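Local coordinates for protein excinuclease ABC, subunit A. (Deinococcus radiodurans, PDB 2VF7) that probably binds DNA and hydrolyses ATP as a UvrA-type, zinc-containing ABC ATPase taking part in damage recognition for nucleotide excision repair, at residues A[37-43]-A[447-453]; A[218-224]-A[255-260]. The protein carries 1 engineered substitution. One frame throughout, in Å; residues are numbered along the deposited sequence.

Contact 1 of 2, residues A[37-43]-A[447-453]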
loop_
_atom_site.group_PDB
_atom_site.type_symbol
_atom_site.label_atom_id
_atom_site.label_comp_id
_atom_site.label_asym_id
_atom_site.label_seq_id
_atom_site.Cartn_x
_atom_site.Cartn_y
_atom_site.Cartn_z
ATOM N N ALA A 37 -11.138 27.569 0.833
ATOM C CA ALA A 37 -10.498 28.862 0.679
ATOM C C ALA A 37 -9.004 28.683 0.418
ATOM O O ALA A 37 -8.462 27.601 0.676
ATOM C CB ALA A 37 -10.749 29.723 1.919
ATOM N N LEU A 38 -8.371 29.727 -0.132
ATOM C CA LEU A 38 -6.927 29.835 -0.217
ATOM C C LEU A 38 -6.356 30.327 1.112
ATOM O O LEU A 38 -6.441 31.516 1.412
ATOM C CB LEU A 38 -6.516 30.791 -1.352
ATOM C CG LEU A 38 -5.025 31.145 -1.511
ATOM C CD1 LEU A 38 -4.171 29.899 -1.858
ATOM C CD2 LEU A 38 -4.805 32.259 -2.514
ATOM N N VAL A 39 -5.781 29.406 1.888
ATOM C CA VAL A 39 -5.173 29.726 3.181
ATOM C C VAL A 39 -3.657 29.701 3.038
ATOM O O VAL A 39 -3.087 28.703 2.590
ATOM C CB VAL A 39 -5.598 28.741 4.320
ATOM C CG1 VAL A 39 -5.043 29.202 5.665
ATOM C CG2 VAL A 39 -7.089 28.631 4.418
ATOM N N VAL A 40 -3.011 30.801 3.411
ATOM C CA VAL A 40 -1.551 30.917 3.317
ATOM C C VAL A 40 -0.944 30.920 4.716
ATOM O O VAL A 40 -1.414 31.623 5.589
ATOM C CB VAL A 40 -1.128 32.175 2.485
ATOM C CG1 VAL A 40 0.367 32.332 2.443
ATOM C CG2 VAL A 40 -1.640 32.063 1.059
ATOM N N PHE A 41 0.070 30.089 4.924
ATOM C CA PHE A 41 0.781 29.998 6.191
ATOM C C PHE A 41 2.078 30.780 6.060
ATOM O O PHE A 41 2.870 30.515 5.153
ATOM C CB PHE A 41 1.046 28.525 6.551
ATOM C CG PHE A 41 -0.225 27.721 6.811
ATOM C CD1 PHE A 41 -0.638 27.452 8.104
ATOM C CD2 PHE A 41 -1.017 27.262 5.750
ATOM C CE1 PHE A 41 -1.820 26.718 8.349
ATOM C CE2 PHE A 41 -2.205 26.552 5.979
ATOM C CZ PHE A 41 -2.594 26.268 7.291
ATOM N N THR A 42 2.280 31.757 6.946
ATOM C CA THR A 42 3.401 32.703 6.798
ATOM C C THR A 42 4.231 32.950 8.066
ATOM O O THR A 42 3.853 32.537 9.162
ATOM C CB THR A 42 2.948 34.054 6.186
ATOM O OG1 THR A 42 2.318 34.857 7.188
ATOM C CG2 THR A 42 1.986 33.832 5.029
ATOM N N GLY A 43 5.366 33.627 7.905
ATOM C CA GLY A 43 6.277 33.878 9.009
ATOM C C GLY A 43 7.698 33.474 8.648
ATOM O O GLY A 43 7.904 32.824 7.622
ATOM N N ALA A 447 -4.698 36.109 -0.672
ATOM C CA ALA A 447 -5.250 34.979 0.041
ATOM C C ALA A 447 -6.546 35.321 0.790
ATOM O O ALA A 447 -6.716 36.446 1.255
ATOM C CB ALA A 447 -4.203 34.418 1.004
ATOM N N ASP A 448 -7.440 34.334 0.903
ATOM C CA ASP A 448 -8.707 34.479 1.612
ATOM C C ASP A 448 -8.452 34.610 3.120
ATOM O O ASP A 448 -9.116 35.384 3.809
ATOM C CB ASP A 448 -9.626 33.276 1.330
ATOM C CG ASP A 448 -10.081 33.191 -0.145
ATOM O OD1 ASP A 448 -10.024 32.091 -0.752
ATOM O OD2 ASP A 448 -10.515 34.215 -0.693
ATOM N N TRP A 449 -7.477 33.855 3.616
ATOM C CA TRP A 449 -7.171 33.775 5.039
ATOM C C TRP A 449 -5.656 33.576 5.188
ATOM O O TRP A 449 -4.990 33.043 4.282
ATOM C CB TRP A 449 -7.928 32.580 5.620
ATOM C CG TRP A 449 -7.958 32.388 7.126
ATOM C CD1 TRP A 449 -7.083 31.654 7.869
ATOM C CD2 TRP A 449 -8.972 32.843 8.041
ATOM N NE1 TRP A 449 -7.455 31.657 9.189
ATOM C CE2 TRP A 449 -8.620 32.369 9.322
ATOM C CE3 TRP A 449 -10.129 33.619 7.904
ATOM C CZ2 TRP A 449 -9.369 32.655 10.458
ATOM C CZ3 TRP A 449 -10.875 33.908 9.036
ATOM C CH2 TRP A 449 -10.486 33.430 10.301
ATOM N N LEU A 450 -5.105 34.009 6.320
ATOM C CA LEU A 450 -3.698 33.752 6.576
ATOM C C LEU A 450 -3.368 33.406 8.018
ATOM O O LEU A 450 -3.957 33.933 8.939
ATOM C CB LEU A 450 -2.828 34.894 6.024
ATOM C CG LEU A 450 -2.262 36.011 6.870
ATOM C CD1 LEU A 450 -1.103 35.517 7.741
ATOM C CD2 LEU A 450 -1.794 37.101 5.924
ATOM N N VAL A 451 -2.428 32.485 8.191
ATOM C CA VAL A 451 -1.935 32.086 9.508
ATOM C C VAL A 451 -0.456 32.481 9.663
ATOM O O VAL A 451 0.420 31.884 9.021
ATOM C CB VAL A 451 -2.073 30.567 9.719
ATOM C CG1 VAL A 451 -1.830 30.211 11.171
ATOM C CG2 VAL A 451 -3.453 30.055 9.241
ATOM N N ASP A 452 -0.192 33.482 10.509
ATOM C CA ASP A 452 1.182 33.959 10.743
ATOM C C ASP A 452 1.750 33.339 12.008
ATOM O O ASP A 452 1.194 33.491 13.105
ATOM C CB ASP A 452 1.263 35.500 10.800
ATOM C CG ASP A 452 2.669 36.032 10.496
ATOM O OD1 ASP A 452 3.216 36.815 11.317
ATOM O OD2 ASP A 452 3.233 35.683 9.427
ATOM N N VAL A 453 2.871 32.649 11.832
ATOM C CA VAL A 453 3.462 31.807 12.864
ATOM C C VAL A 453 4.747 32.427 13.473
ATOM O O VAL A 453 5.615 32.934 12.756
ATOM C CB VAL A 453 3.746 30.368 12.318
ATOM C CG1 VAL A 453 4.477 29.537 13.325
ATOM C CG2 VAL A 453 2.457 29.657 11.933
#
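Val39, Phe41 and Val451 form the apolar centre, on the same face of the sheet: Val39 CG1 lies 4.0 Å from Val451 CG2, and that methyl makes an off-centre CH-pi contact, 4.3 Å from the centroid of the Phe41 ring. On the other face Val40 CG2 packs on Ala447 CB at 3.5 Å, with Ile444 of helix 441-444 beside Val40. Between these layers runs a parallel ladder, Val40 N to Trp449 O (3.1 Å), Val451 N to Val40 O (2.9 Å), Thr42 N to Val451 O and Val453 N to Thr42 O (both 2.8 Å). At the start, Asp448 OD1 accepts from Leu38 N (3.0 Å) and also salt-bridges Lys428. At the far end Thr42 OG1 donates to Asp452 OD2 (2.6 Å), an oxygen that also hydrogen-bonds Thr481. Gly43, whose positive phi of 129° would press a CB against the preceding carbonyl and into Val453 O, then opens the Walker A P-loop, and its carbonyl meets Lys49: strand 38-42 is the P-loop strand of an ABC-type nucleotide-binding core, leading into the loop whose residues Gly46 to Ser51 bind ADP.

Contact 2 of 2, residues A[218-224]-A[255-260]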
loop_
_atom_site.group_PDB
_atom_site.type_symbol
_atom_site.label_atom_id
_atom_site.label_comp_id
_atom_site.label_asym_id
_atom_site.label_seq_id
_atom_site.Cartn_x
_atom_site.Cartn_y
_atom_site.Cartn_z
ATOM N N TRP A 218 34.527 -20.549 -20.044
ATOM C CA TRP A 218 33.499 -21.083 -19.131
ATOM C C TRP A 218 33.233 -20.170 -17.936
ATOM O O TRP A 218 32.105 -19.742 -17.705
ATOM C CB TRP A 218 33.919 -22.464 -18.637
ATOM C CG TRP A 218 32.832 -23.219 -17.975
ATOM C CD1 TRP A 218 31.899 -23.997 -18.586
ATOM C CD2 TRP A 218 32.559 -23.287 -16.571
ATOM N NE1 TRP A 218 31.053 -24.542 -17.657
ATOM C CE2 TRP A 218 31.435 -24.129 -16.409
ATOM C CE3 TRP A 218 33.156 -22.727 -15.435
ATOM C CZ2 TRP A 218 30.883 -24.416 -15.159
ATOM C CZ3 TRP A 218 32.607 -23.014 -14.185
ATOM C CH2 TRP A 218 31.482 -23.858 -14.061
ATOM N N ILE A 219 34.289 -19.863 -17.189
ATOM C CA ILE A 219 34.222 -18.988 -16.023
ATOM C C ILE A 219 33.485 -17.679 -16.319
ATOM O O ILE A 219 32.632 -17.230 -15.542
ATOM C CB ILE A 219 35.653 -18.720 -15.480
ATOM C CG1 ILE A 219 36.247 -20.035 -14.970
ATOM C CG2 ILE A 219 35.657 -17.634 -14.397
ATOM C CD1 ILE A 219 37.677 -19.957 -14.541
ATOM N N LEU A 220 33.839 -17.084 -17.457
ATOM C CA LEU A 220 33.345 -15.777 -17.887
ATOM C C LEU A 220 31.964 -15.807 -18.561
ATOM O O LEU A 220 31.173 -14.899 -18.349
ATOM C CB LEU A 220 34.373 -15.139 -18.819
ATOM C CG LEU A 220 35.359 -14.055 -18.378
ATOM C CD1 LEU A 220 35.797 -14.107 -16.906
ATOM C CD2 LEU A 220 36.575 -14.097 -19.301
ATOM N N PHE A 221 31.668 -16.841 -19.351
ATOM C CA PHE A 221 30.488 -16.821 -20.237
ATOM C C PHE A 221 29.391 -17.910 -20.070
ATOM O O PHE A 221 28.279 -17.749 -20.607
ATOM C CB PHE A 221 30.915 -16.701 -21.708
ATOM C CG PHE A 221 31.749 -15.472 -21.997
ATOM C CD1 PHE A 221 31.159 -14.216 -22.105
ATOM C CD2 PHE A 221 33.132 -15.574 -22.156
ATOM C CE1 PHE A 221 31.935 -13.071 -22.372
ATOM C CE2 PHE A 221 33.920 -14.440 -22.426
ATOM C CZ PHE A 221 33.321 -13.183 -22.531
ATOM N N THR A 222 29.688 -19.000 -19.364
ATOM C CA THR A 222 28.725 -20.091 -19.213
ATOM C C THR A 222 27.371 -19.637 -18.666
ATOM O O THR A 222 27.301 -18.627 -17.973
ATOM C CB THR A 222 29.288 -21.263 -18.365
ATOM O OG1 THR A 222 28.426 -22.395 -18.486
ATOM C CG2 THR A 222 29.415 -20.900 -16.894
ATOM N N ASP A 223 26.307 -20.384 -19.008
ATOM C CA ASP A 223 24.959 -20.220 -18.419
ATOM C C ASP A 223 24.721 -21.238 -17.309
ATOM O O ASP A 223 23.719 -21.185 -16.576
ATOM C CB ASP A 223 23.890 -20.449 -19.484
ATOM C CG ASP A 223 23.716 -19.263 -20.424
ATOM O OD1 ASP A 223 23.485 -19.511 -21.623
ATOM O OD2 ASP A 223 23.787 -18.096 -19.972
ATOM N N GLU A 224 25.633 -22.203 -17.251
ATOM C CA GLU A 224 25.634 -23.256 -16.272
ATOM C C GLU A 224 25.781 -22.690 -14.873
ATOM O O GLU A 224 26.527 -21.724 -14.640
ATOM C CB GLU A 224 26.777 -24.236 -16.565
ATOM C CG GLU A 224 26.512 -25.204 -17.742
ATOM C CD GLU A 224 27.675 -26.171 -17.994
ATOM O OE1 GLU A 224 28.545 -26.345 -17.106
ATOM O OE2 GLU A 224 27.715 -26.769 -19.084
ATOM N N PHE A 255 27.213 -21.759 -8.615
ATOM C CA PHE A 255 28.072 -20.999 -9.524
ATOM C C PHE A 255 27.279 -19.951 -10.299
ATOM O O PHE A 255 26.130 -20.162 -10.654
ATOM C CB PHE A 255 28.796 -21.930 -10.497
ATOM C CG PHE A 255 29.794 -21.227 -11.368
ATOM C CD1 PHE A 255 30.959 -20.691 -10.821
ATOM C CD2 PHE A 255 29.558 -21.082 -12.734
ATOM C CE1 PHE A 255 31.885 -20.011 -11.629
ATOM C CE2 PHE A 255 30.465 -20.405 -13.552
ATOM C CZ PHE A 255 31.639 -19.872 -13.001
ATOM N N SER A 256 27.882 -18.794 -10.500
ATOM C CA SER A 256 27.365 -17.822 -11.437
ATOM C C SER A 256 28.533 -17.264 -12.225
ATOM O O SER A 256 29.514 -16.791 -11.647
ATOM C CB SER A 256 26.621 -16.701 -10.737
ATOM O OG SER A 256 27.013 -15.481 -11.333
ATOM N N SER A 257 28.445 -17.334 -13.548
ATOM C CA SER A 257 29.531 -16.845 -14.399
ATOM C C SER A 257 29.692 -15.332 -14.250
ATOM O O SER A 257 28.802 -14.671 -13.732
ATOM C CB SER A 257 29.279 -17.217 -15.848
ATOM O OG SER A 257 28.118 -16.571 -16.318
ATOM N N ALA A 258 30.832 -14.781 -14.684
ATOM C CA ALA A 258 31.040 -13.336 -14.593
ATOM C C ALA A 258 29.948 -12.570 -15.345
ATOM O O ALA A 258 29.427 -11.577 -14.838
ATOM C CB ALA A 258 32.422 -12.943 -15.094
ATOM N N ARG A 259 29.613 -13.024 -16.555
ATOM C CA ARG A 259 28.552 -12.413 -17.344
ATOM C C ARG A 259 27.194 -12.430 -16.628
ATOM O O ARG A 259 26.563 -11.395 -16.494
ATOM C CB ARG A 259 28.465 -13.083 -18.709
ATOM C CG ARG A 259 27.354 -12.555 -19.587
ATOM C CD ARG A 259 26.964 -13.606 -20.603
ATOM N NE ARG A 259 27.465 -13.277 -21.927
ATOM C CZ ARG A 259 27.443 -14.098 -22.979
ATOM N NH1 ARG A 259 26.955 -15.337 -22.864
ATOM N NH2 ARG A 259 27.919 -13.677 -24.158
ATOM N N ARG A 260 26.763 -13.602 -16.166
ATOM C CA ARG A 260 25.513 -13.768 -15.430
ATOM C C ARG A 260 25.376 -12.752 -14.283
ATOM O O ARG A 260 24.356 -12.050 -14.158
ATOM C CB ARG A 260 25.446 -15.194 -14.894
ATOM C CG ARG A 260 24.226 -15.534 -14.036
ATOM C CD ARG A 260 23.805 -16.971 -14.273
ATOM N NE ARG A 260 22.400 -16.934 -14.638
ATOM C CZ ARG A 260 21.777 -17.787 -15.437
ATOM N NH1 ARG A 260 22.405 -18.805 -16.008
ATOM N NH2 ARG A 260 20.493 -17.602 -15.659
HETATM O O HOH W 1 26.310 -18.801 -15.177
#
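Three direct hydrogen bonds join the end of one helix to the start of another. Ser257 OG donates to Thr222 O at 2.8 Å, while Ala258 N reaches Ile219 O at 3.2 Å and Arg259 N reaches Leu220 O at 3.0 Å. Carbonyls at the C-terminal end of helix 213-221 are thus met by amides from the first turn of helix 258-268. Ser257 is the N-cap of that second helix, its OG also accepting from Arg260 N (3.3 Å). Water 1 adds a bridge, accepting from Ser257 N (3.1 Å) and donating to Thr222 O and Glu224 O (both 3.0 Å). Past the helix end the chain folds back in an ST turn, Glu224 N to Thr222 OG1 (3.1 Å), and Glu224 OE1 accepts a hydrogen bond from Trp218 NE1 at 3.1 Å.

The six-membered ring of the indole so held stacks offset on the Phe255 ring, the two centroids 4.5 Å apart and the planes at 17°. Thr222 CG2 meets the edge of the same phenyl ring, 3.5 Å from Phe255 CE2, and Leu220 CD1 sits 4.0 Å from Ala258 CB. Phe255 also packs on Gln193, Ile196 and Leu197 of helix 187-199, and Leu220 and Ala258 touch helix 165-168, so this junction within the UvrA DNA-binding domain joins two helix ends against two further helices, just after strand 251-254.

Overall arrangement
The two contacts lie on opposite sides of the chain's centre, their own centres 63 Å apart and their nearest atoms about 51 Å apart, with no sheet or helix in common. Contact 1 pairs neighbouring strands of a six-stranded mixed sheet, although 403 residues separate its segments. Contact 2 falls within that interval and joins segments with only 30 residues between them. The chain therefore starts one nucleotide-binding core, leaves to build the zinc site of Cys151, Cys154, Cys287 and Cys290 and the UvrA DNA-binding domain, then returns to add strands 402-406, 433-437, 449-453 and 464-468 to the sheet. Such an insertion is consistent with a UvrA that carries its DNA-binding module well away from the ATPase core.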